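Endoglucanase (Thermotoga maritima, PDB 1VHO) probably acts as a metal-dependent aminopeptidase of the M42 family, with two divalent metal cations expected in each subunit, despite its endoglucanase name. Local coordinates at residues E13-D18 and Q157-T162; K165-A170 and V312-P317; V228-E233 and P304-H309. One frame throughout, in Å; residues are numbered along the deposited sequence.

Contact 1: residues E13-D18 and Q157-T162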
loop_
_atom_site.group_PDB
_atom_site.type_symbol
_atom_site.label_atom_id
_atom_site.label_comp_id
_atom_site.label_asym_id
_atom_site.label_seq_id
_atom_site.Cartn_x
_atom_site.Cartn_y
_atom_site.Cartn_z
ATOM N N GLU A 13 -6.352 -6.853 8.693
ATOM C CA GLU A 13 -6.856 -5.636 9.326
ATOM C C GLU A 13 -6.460 -4.411 8.483
ATOM O O GLU A 13 -7.307 -3.529 8.326
ATOM C CB GLU A 13 -6.369 -5.456 10.774
ATOM C CG GLU A 13 -6.925 -6.547 11.682
ATOM C CD GLU A 13 -6.673 -6.294 13.173
ATOM O OE1 GLU A 13 -5.909 -5.430 13.609
ATOM O OE2 GLU A 13 -7.284 -7.034 13.958
ATOM N N LEU A 14 -5.253 -4.419 7.920
ATOM C CA LEU A 14 -4.796 -3.260 7.112
ATOM C C LEU A 14 -5.609 -3.180 5.825
ATOM O O LEU A 14 -6.022 -2.112 5.418
ATOM C CB LEU A 14 -3.302 -3.364 6.795
ATOM C CG LEU A 14 -2.339 -3.027 7.974
ATOM C CD1 LEU A 14 -0.915 -3.482 7.626
ATOM C CD2 LEU A 14 -2.399 -1.531 8.220
ATOM N N SER A 15 -5.869 -4.350 5.244
ATOM C CA SER A 15 -6.676 -4.400 4.008
ATOM C C SER A 15 -8.104 -3.902 4.242
ATOM O O SER A 15 -8.643 -3.147 3.401
ATOM C CB SER A 15 -6.685 -5.869 3.563
ATOM O OG SER A 15 -7.624 -6.012 2.496
ATOM N N ASN A 16 -8.711 -4.274 5.366
ATOM C CA ASN A 16 -10.105 -3.883 5.630
ATOM C C ASN A 16 -10.297 -2.407 5.926
ATOM O O ASN A 16 -11.418 -1.918 5.693
ATOM C CB ASN A 16 -10.717 -4.719 6.761
ATOM C CG ASN A 16 -10.933 -6.165 6.344
ATOM O OD1 ASN A 16 -11.091 -6.496 5.170
ATOM N ND2 ASN A 16 -10.973 -7.068 7.329
ATOM N N LEU A 17 -9.336 -1.717 6.539
ATOM C CA LEU A 17 -9.451 -0.286 6.784
ATOM C C LEU A 17 -9.659 0.487 5.466
ATOM O O LEU A 17 -9.148 0.097 4.399
ATOM C CB LEU A 17 -8.124 0.219 7.376
ATOM C CG LEU A 17 -7.804 -0.379 8.763
ATOM C CD1 LEU A 17 -6.316 -0.100 9.039
ATOM C CD2 LEU A 17 -8.704 0.281 9.800
ATOM N N ASP A 18 -10.377 1.619 5.581
ATOM C CA ASP A 18 -10.614 2.445 4.408
ATOM C C ASP A 18 -9.800 3.728 4.442
ATOM O O ASP A 18 -10.005 4.594 5.317
ATOM C CB ASP A 18 -12.106 2.757 4.244
ATOM C CG ASP A 18 -12.980 1.535 4.040
ATOM O OD1 ASP A 18 -12.487 0.477 3.591
ATOM O OD2 ASP A 18 -14.211 1.580 4.352
ATOM N N GLN A 157 -14.855 -5.006 0.383
ATOM C CA GLN A 157 -14.280 -6.358 0.431
ATOM C C GLN A 157 -13.780 -6.666 1.843
ATOM O O GLN A 157 -13.031 -5.849 2.416
ATOM C CB GLN A 157 -13.033 -6.426 -0.473
ATOM C CG GLN A 157 -12.356 -7.820 -0.541
ATOM C CD GLN A 157 -13.207 -8.814 -1.289
ATOM O OE1 GLN A 157 -13.905 -8.509 -2.258
ATOM N NE2 GLN A 157 -13.186 -10.122 -0.926
ATOM N N THR A 158 -14.140 -7.852 2.301
ATOM C CA THR A 158 -13.679 -8.291 3.644
ATOM C C THR A 158 -12.509 -9.252 3.392
ATOM O O THR A 158 -12.678 -10.208 2.632
ATOM C CB THR A 158 -14.835 -8.988 4.345
ATOM O OG1 THR A 158 -15.825 -7.944 4.650
ATOM C CG2 THR A 158 -14.430 -9.611 5.687
ATOM N N ALA A 159 -11.349 -8.972 3.974
ATOM C CA ALA A 159 -10.203 -9.824 3.712
ATOM C C ALA A 159 -10.381 -11.244 4.278
ATOM O O ALA A 159 -11.072 -11.411 5.299
ATOM C CB ALA A 159 -8.945 -9.195 4.323
ATOM N N PHE A 160 -9.718 -12.214 3.661
ATOM C CA PHE A 160 -9.819 -13.592 4.158
ATOM C C PHE A 160 -8.483 -14.310 3.955
ATOM O O PHE A 160 -7.562 -13.870 3.275
ATOM C CB PHE A 160 -10.921 -14.388 3.462
ATOM C CG PHE A 160 -10.846 -14.601 1.978
ATOM C CD1 PHE A 160 -10.146 -15.674 1.441
ATOM C CD2 PHE A 160 -11.439 -13.735 1.093
ATOM C CE1 PHE A 160 -10.066 -15.860 0.064
ATOM C CE2 PHE A 160 -11.388 -13.902 -0.279
ATOM C CZ PHE A 160 -10.674 -14.988 -0.792
ATOM N N GLU A 161 -8.376 -15.444 4.649
ATOM C CA GLU A 161 -7.198 -16.283 4.507
ATOM C C GLU A 161 -7.635 -17.564 3.792
ATOM O O GLU A 161 -8.775 -18.052 3.956
ATOM C CB GLU A 161 -6.658 -16.656 5.896
ATOM C CG GLU A 161 -5.976 -15.481 6.570
ATOM C CD GLU A 161 -5.466 -15.768 7.966
ATOM O OE1 GLU A 161 -6.283 -16.273 8.797
ATOM O OE2 GLU A 161 -4.298 -15.432 8.277
ATOM N N THR A 162 -6.797 -18.013 2.883
ATOM C CA THR A 162 -7.045 -19.245 2.163
ATOM C C THR A 162 -5.690 -19.921 1.904
ATOM O O THR A 162 -4.792 -19.240 1.462
ATOM C CB THR A 162 -7.807 -19.074 0.861
ATOM O OG1 THR A 162 -7.893 -20.375 0.207
ATOM C CG2 THR A 162 -7.071 -18.115 -0.093
HETATM O O HOH W 1 -10.352 -6.632 1.994
HETATM O O HOH W 2 -11.240 -9.869 7.574
#
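Asn-16, at the last turn of helix 7-16, reaches the extended segment 157-162 with its carboxamide and takes a backbone hydrogen bond from Ala-159. The donor N of Ala-159 lies 2.8 Å from OD1 of Asn-16, in the plane of the amide and on a lone pair, with an N-H...O angle of 161°. The first torsion (chi1 -69°) sets CG anti to the carbonyl carbon, beside the backbone N, and OD1 at the end of the chain then reaches N of Ala-159. The helix-end carboxamide thus takes up the N-H of Ala-159, one residue before strand 160-162.

The closely packed part is small. The CB of Ala-159 is directed toward the helix from its CA and sits 3.6 Å from OD1 of Asn-16, while OG of Ser-15 is 3.9 Å from the same methyl; Met-12, one turn earlier in the helix, also touches Ala-159. The hydroxyl of Ser-15, a buried residue, is engaged beyond this pair of segments, by a hydrogen bond with the carbonyl of Lys-169.

Around this, two waters complete the contact at separate places. One donates both to OG of Ser-15 and to the carbonyl O of Gln-157, at 2.8 Å from the latter. The other accepts from ND2 of Asn-16 and donates to O of Ala-159, so the two ends of one amide serve one residue, OD1 directly and ND2 through water. The solvent side is that of partly exposed Asn-16 and of Thr-158, which turns its side chain away from the helix and is exposed.

The whole is a helix C-terminal end joined to the lead-in of an edge strand, 160-162, of the three-stranded antiparallel sheet in this M42-family fold.

Contact 2: residues K165-A170 and V312-P317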
loop_
_atom_site.group_PDB
_atom_site.type_symbol
_atom_site.label_atom_id
_atom_site.label_comp_id
_atom_site.label_asym_id
_atom_site.label_seq_id
_atom_site.Cartn_x
_atom_site.Cartn_y
_atom_site.Cartn_z
ATOM N N LYS A 165 -2.540 -17.985 2.395
ATOM C CA LYS A 165 -2.465 -16.677 1.717
ATOM C C LYS A 165 -3.507 -15.727 2.332
ATOM O O LYS A 165 -4.417 -16.198 3.018
ATOM C CB LYS A 165 -2.809 -16.818 0.244
ATOM C CG LYS A 165 -2.000 -17.861 -0.537
ATOM C CD LYS A 165 -0.520 -17.485 -0.527
ATOM C CE LYS A 165 0.234 -18.358 -1.547
ATOM N NZ LYS A 165 0.670 -19.640 -0.870
ATOM N N VAL A 166 -3.343 -14.444 2.108
ATOM C CA VAL A 166 -4.283 -13.422 2.562
ATOM C C VAL A 166 -4.852 -12.803 1.257
ATOM O O VAL A 166 -4.062 -12.543 0.378
ATOM C CB VAL A 166 -3.661 -12.310 3.417
ATOM C CG1 VAL A 166 -4.652 -11.149 3.641
ATOM C CG2 VAL A 166 -3.380 -12.931 4.814
ATOM N N VAL A 167 -6.161 -12.669 1.187
ATOM C CA VAL A 167 -6.814 -12.101 -0.010
ATOM C C VAL A 167 -7.655 -10.903 0.459
ATOM O O VAL A 167 -8.373 -10.994 1.459
ATOM C CB VAL A 167 -7.748 -13.144 -0.657
ATOM C CG1 VAL A 167 -8.490 -12.530 -1.840
ATOM C CG2 VAL A 167 -6.948 -14.361 -1.177
ATOM N N GLY A 168 -7.516 -9.766 -0.238
ATOM C CA GLY A 168 -8.302 -8.599 0.198
ATOM C C GLY A 168 -7.923 -7.382 -0.643
ATOM O O GLY A 168 -7.095 -7.457 -1.554
ATOM N N LYS A 169 -8.735 -6.333 -0.477
ATOM C CA LYS A 169 -8.511 -5.132 -1.268
ATOM C C LYS A 169 -7.247 -4.405 -0.794
ATOM O O LYS A 169 -6.867 -4.529 0.385
ATOM C CB LYS A 169 -9.686 -4.127 -1.171
ATOM C CG LYS A 169 -9.952 -3.674 0.320
ATOM C CD LYS A 169 -11.046 -2.592 0.263
ATOM C CE LYS A 169 -11.441 -2.071 1.658
ATOM N NZ LYS A 169 -10.450 -1.149 2.258
ATOM N N ALA A 170 -6.764 -3.529 -1.661
ATOM C CA ALA A 170 -5.648 -2.633 -1.304
ATOM C C ALA A 170 -4.379 -3.237 -0.768
ATOM O O ALA A 170 -3.500 -2.460 -0.295
ATOM C CB ALA A 170 -6.148 -1.602 -0.256
ATOM N N VAL A 312 -9.712 -8.740 -4.845
ATOM C CA VAL A 312 -9.139 -9.949 -4.262
ATOM C C VAL A 312 -7.655 -10.152 -4.546
ATOM O O VAL A 312 -7.193 -11.246 -4.920
ATOM C CB VAL A 312 -9.948 -11.205 -4.636
ATOM C CG1 VAL A 312 -11.305 -11.173 -3.942
ATOM C CG2 VAL A 312 -10.111 -11.300 -6.149
ATOM N N GLU A 313 -6.865 -9.071 -4.316
ATOM C CA GLU A 313 -5.412 -9.231 -4.457
ATOM C C GLU A 313 -4.996 -10.333 -3.481
ATOM O O GLU A 313 -5.584 -10.400 -2.417
ATOM C CB GLU A 313 -4.670 -7.935 -4.080
ATOM C CG GLU A 313 -5.034 -6.868 -5.172
ATOM C CD GLU A 313 -4.401 -5.524 -4.866
ATOM O OE1 GLU A 313 -4.181 -5.213 -3.692
ATOM O OE2 GLU A 313 -4.161 -4.749 -5.834
HETATM N N MSE A 314 -3.912 -11.029 -3.769
HETATM C CA MSE A 314 -3.489 -12.111 -2.878
HETATM C C MSE A 314 -2.003 -12.028 -2.581
HETATM O O MSE A 314 -1.208 -11.775 -3.498
HETATM C CB MSE A 314 -3.756 -13.456 -3.628
HETATM C CG MSE A 314 -3.264 -14.652 -2.776
HETATM SE SE MSE A 314 -3.476 -16.281 -3.800
HETATM C CE MSE A 314 -5.374 -16.488 -3.711
ATOM N N VAL A 315 -1.636 -12.096 -1.312
ATOM C CA VAL A 315 -0.213 -12.059 -0.941
ATOM C C VAL A 315 0.044 -13.251 0.016
ATOM O O VAL A 315 -0.898 -13.793 0.635
ATOM C CB VAL A 315 0.209 -10.788 -0.204
ATOM C CG1 VAL A 315 0.058 -9.560 -1.131
ATOM C CG2 VAL A 315 -0.617 -10.593 1.070
ATOM N N ASP A 316 1.323 -13.609 0.116
ATOM C CA ASP A 316 1.724 -14.657 1.057
ATOM C C ASP A 316 2.313 -13.983 2.273
ATOM O O ASP A 316 3.362 -13.321 2.182
ATOM C CB ASP A 316 2.830 -15.518 0.357
ATOM C CG ASP A 316 3.109 -16.779 1.156
ATOM O OD1 ASP A 316 3.200 -16.669 2.400
ATOM O OD2 ASP A 316 3.164 -17.881 0.563
ATOM N N PRO A 317 1.750 -14.106 3.477
ATOM C CA PRO A 317 2.270 -13.489 4.672
ATOM C C PRO A 317 3.701 -13.856 4.981
ATOM O O PRO A 317 4.399 -13.055 5.625
ATOM C CB PRO A 317 1.310 -13.883 5.793
ATOM C CG PRO A 317 0.124 -14.462 5.123
ATOM C CD PRO A 317 0.507 -14.900 3.727
#
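Two antiparallel strands pair here, 165-168 and 313-315, the central strand and one outer strand of a small three-stranded sheet, and the pairing is a buried one. Val-166 and Val-315 form a hydrogen-bonded pair: N of Val-166 to O of Val-315 is 2.9 Å and nearly straight at 173°, and N of Val-315 returns a bond to O of Val-166. Val-167 and Met-314 follow as the non-hydrogen-bonded pair. Beyond them N of Gly-168 donates to O of Glu-313.

On the face carrying Val-167, CG2 of that residue meets the selenomethionine methyl CE of Met-314 at 3.7 Å, the Met-314 chain having bent at its third torsion (chi3 -74°). The other branch, CG1, presses on CB of Val-312 at 3.4 Å, tighter than usual carbon contact. On the reverse face CG2 of Val-166 packs against CG of Pro-317 at 3.8 Å, next to Met-12 of helix 7-16.

Lys-165 crosses over Met-314 with its CB and CG, then forms a salt bridge whose hydrogen bond is weak, NZ to OD2 of Asp-316 3.4 Å; Arg-318 is the stronger partner of that carboxylate. The two Val-166/Val-315 bonds thus probably set the pairing, while the Glu-313 carboxylate, accepting the backbone N-H groups of Asp-172 (at OE1) and His-309 (at OE2), both predicted metal ligands, is consistent with holding those backbones in place.

Contact 3: residues V228-E233 and P304-H309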
loop_
_atom_site.group_PDB
_atom_site.type_symbol
_atom_site.label_atom_id
_atom_site.label_comp_id
_atom_site.label_asym_id
_atom_site.label_seq_id
_atom_site.Cartn_x
_atom_site.Cartn_y
_atom_site.Cartn_z
ATOM N N VAL A 228 5.026 -3.634 -4.862
ATOM C CA VAL A 228 4.511 -4.989 -5.051
ATOM C C VAL A 228 4.729 -5.337 -6.539
ATOM O O VAL A 228 4.868 -4.404 -7.348
ATOM C CB VAL A 228 3.019 -5.173 -4.720
ATOM C CG1 VAL A 228 2.807 -5.060 -3.184
ATOM C CG2 VAL A 228 2.217 -4.093 -5.433
ATOM N N THR A 229 4.770 -6.628 -6.826
ATOM C CA THR A 229 4.943 -7.009 -8.245
ATOM C C THR A 229 4.398 -8.398 -8.479
ATOM O O THR A 229 4.135 -9.183 -7.580
ATOM C CB THR A 229 6.473 -7.048 -8.543
ATOM O OG1 THR A 229 6.703 -7.113 -9.956
ATOM C CG2 THR A 229 7.113 -8.295 -7.918
ATOM N N PHE A 230 4.339 -8.823 -9.741
ATOM C CA PHE A 230 4.014 -10.245 -9.998
ATOM C C PHE A 230 4.433 -10.547 -11.437
ATOM O O PHE A 230 5.385 -11.283 -11.659
ATOM C CB PHE A 230 2.580 -10.655 -9.734
ATOM C CG PHE A 230 2.417 -12.160 -9.598
ATOM C CD1 PHE A 230 3.038 -12.837 -8.558
ATOM C CD2 PHE A 230 1.680 -12.869 -10.524
ATOM C CE1 PHE A 230 2.920 -14.220 -8.457
ATOM C CE2 PHE A 230 1.577 -14.259 -10.441
ATOM C CZ PHE A 230 2.201 -14.931 -9.407
ATOM N N ALA A 231 3.743 -9.887 -12.361
ATOM C CA ALA A 231 4.031 -10.116 -13.789
ATOM C C ALA A 231 5.271 -9.383 -14.246
ATOM O O ALA A 231 5.757 -8.428 -13.658
ATOM C CB ALA A 231 2.833 -9.671 -14.610
ATOM N N SER A 232 5.945 -9.978 -15.250
ATOM C CA SER A 232 7.140 -9.301 -15.765
ATOM C C SER A 232 6.700 -8.575 -17.019
ATOM O O SER A 232 5.609 -8.896 -17.521
ATOM C CB SER A 232 8.272 -10.293 -15.967
ATOM O OG SER A 232 8.989 -10.443 -14.736
ATOM N N GLU A 233 7.365 -7.490 -17.411
ATOM C CA GLU A 233 6.852 -6.861 -18.660
ATOM C C GLU A 233 7.747 -7.393 -19.779
ATOM O O GLU A 233 8.880 -7.747 -19.476
ATOM C CB GLU A 233 6.937 -5.343 -18.604
ATOM N N PRO A 304 5.542 -10.102 -3.742
ATOM C CA PRO A 304 4.800 -10.742 -4.823
ATOM C C PRO A 304 3.295 -10.631 -4.514
ATOM O O PRO A 304 2.892 -10.856 -3.367
ATOM C CB PRO A 304 5.166 -12.231 -4.750
ATOM C CG PRO A 304 6.548 -12.183 -4.093
ATOM C CD PRO A 304 6.389 -11.094 -3.034
ATOM N N LEU A 305 2.552 -10.206 -5.508
ATOM C CA LEU A 305 1.081 -10.084 -5.263
ATOM C C LEU A 305 0.379 -10.621 -6.479
ATOM O O LEU A 305 0.765 -10.340 -7.616
ATOM C CB LEU A 305 0.812 -8.600 -4.988
ATOM C CG LEU A 305 -0.627 -8.155 -4.752
ATOM C CD1 LEU A 305 -0.590 -6.841 -3.971
ATOM C CD2 LEU A 305 -1.384 -7.948 -6.067
ATOM N N LYS A 306 -0.695 -11.377 -6.293
ATOM C CA LYS A 306 -1.431 -11.894 -7.458
ATOM C C LYS A 306 -2.757 -11.183 -7.576
ATOM O O LYS A 306 -3.336 -10.751 -6.567
ATOM C CB LYS A 306 -1.577 -13.407 -7.212
ATOM C CG LYS A 306 -1.889 -14.244 -8.443
ATOM C CD LYS A 306 -1.887 -15.729 -8.060
ATOM C CE LYS A 306 -1.561 -16.615 -9.242
ATOM N NZ LYS A 306 -2.725 -16.804 -10.156
ATOM N N TYR A 307 -3.290 -11.002 -8.776
ATOM C CA TYR A 307 -4.595 -10.379 -9.010
ATOM C C TYR A 307 -4.564 -8.887 -8.702
ATOM O O TYR A 307 -5.451 -8.280 -8.114
ATOM C CB TYR A 307 -5.762 -11.091 -8.311
ATOM C CG TYR A 307 -5.697 -12.599 -8.467
ATOM C CD1 TYR A 307 -5.744 -13.211 -9.702
ATOM C CD2 TYR A 307 -5.518 -13.387 -7.324
ATOM C CE1 TYR A 307 -5.642 -14.606 -9.802
ATOM C CE2 TYR A 307 -5.405 -14.759 -7.409
ATOM C CZ TYR A 307 -5.455 -15.353 -8.660
ATOM O OH TYR A 307 -5.353 -16.719 -8.741
HETATM N N MSE A 308 -3.456 -8.276 -9.123
HETATM C CA MSE A 308 -3.187 -6.866 -8.972
HETATM C C MSE A 308 -4.409 -6.030 -9.364
HETATM O O MSE A 308 -5.035 -6.353 -10.370
HETATM C CB MSE A 308 -2.092 -6.472 -10.000
HETATM C CG MSE A 308 -1.665 -5.019 -9.838
HETATM SE SE MSE A 308 -0.598 -4.822 -8.259
HETATM C CE MSE A 308 0.890 -5.947 -8.688
ATOM N N HIS A 309 -4.683 -4.960 -8.640
ATOM C CA HIS A 309 -5.793 -4.086 -8.962
ATOM C C HIS A 309 -7.145 -4.759 -9.074
ATOM O O HIS A 309 -7.807 -4.582 -10.132
ATOM C CB HIS A 309 -5.506 -3.344 -10.290
ATOM C CG HIS A 309 -4.233 -2.550 -10.250
ATOM N ND1 HIS A 309 -3.264 -2.659 -11.230
ATOM C CD2 HIS A 309 -3.766 -1.648 -9.359
ATOM C CE1 HIS A 309 -2.260 -1.853 -10.948
ATOM N NE2 HIS A 309 -2.543 -1.228 -9.823
#
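Thr-229 accepts a backbone hydrogen bond from Leu-305, N to O 2.8 Å, with the donor tilted 25° from the carbonyl plane. The same oxygen also receives a CA-H...O contact from Pro-304, the residue bridged to Thr-229 in parallel fashion.

CG1 of Val-228 touches CD1 of Leu-305 at 3.9 Å, and its other branch, CG2, meets the methyl CE of the selenomethionine Met-308 at 4.0 Å, brought round by bends at chi2 (73°) and chi3 (62°). Lys-306 lays CG over one face of the Phe-230 ring, 4.0 Å from CE2, whereas CB of Pro-304 lies at the ring's edge, 4.4 Å from CD1. An alanine in place of Phe-230 would probably leave CG and CE of Lys-306 without the ring they lie against on this side and open a gap beside CB of Pro-304.

Around this contact, NZ of Lys-306 donates to OH of Tyr-307, and its CG lies 3.6 Å above that ring's centre, which may steady the lysine chain. OG1 of Thr-229 is hydrogen-bonded to Glu-276, and Leu-242 reaches both Phe-230 and Pro-304. The loop runs on to His-309, predicted to bind the second metal, its backbone N held by Glu-313.

Asp-172 of helix 171-187, a predicted metal ligand, touches Val-228, Leu-305 and Met-308; Leu-305 also packs on strand 313-315, and Val-247 of strand 247-249 touches Thr-229 and Pro-304.

Overall arrangement
From the N terminus, helix 7-16 is met first, and contact 1 closes a long loop when the chain returns at 157-162. Strand 160-162 leads directly into 165-168, where contact 2 opens; it closes only at 312-317. Nested inside that second loop, contact 3 joins the end of strand 222-229 to the chain leaving strand 297-304, neighbours in the mixed sheet. Contacts 1 and 2 are in series yet meet in the three-stranded sheet, through Phe-160 and Val-167. Contacts 2 and 3 meet where Met-314 O and Lys-306 N lie 2.9 Å apart, probably hydrogen-bonded. The N-terminal helix, small sheet and large mixed sheet are thereby connected.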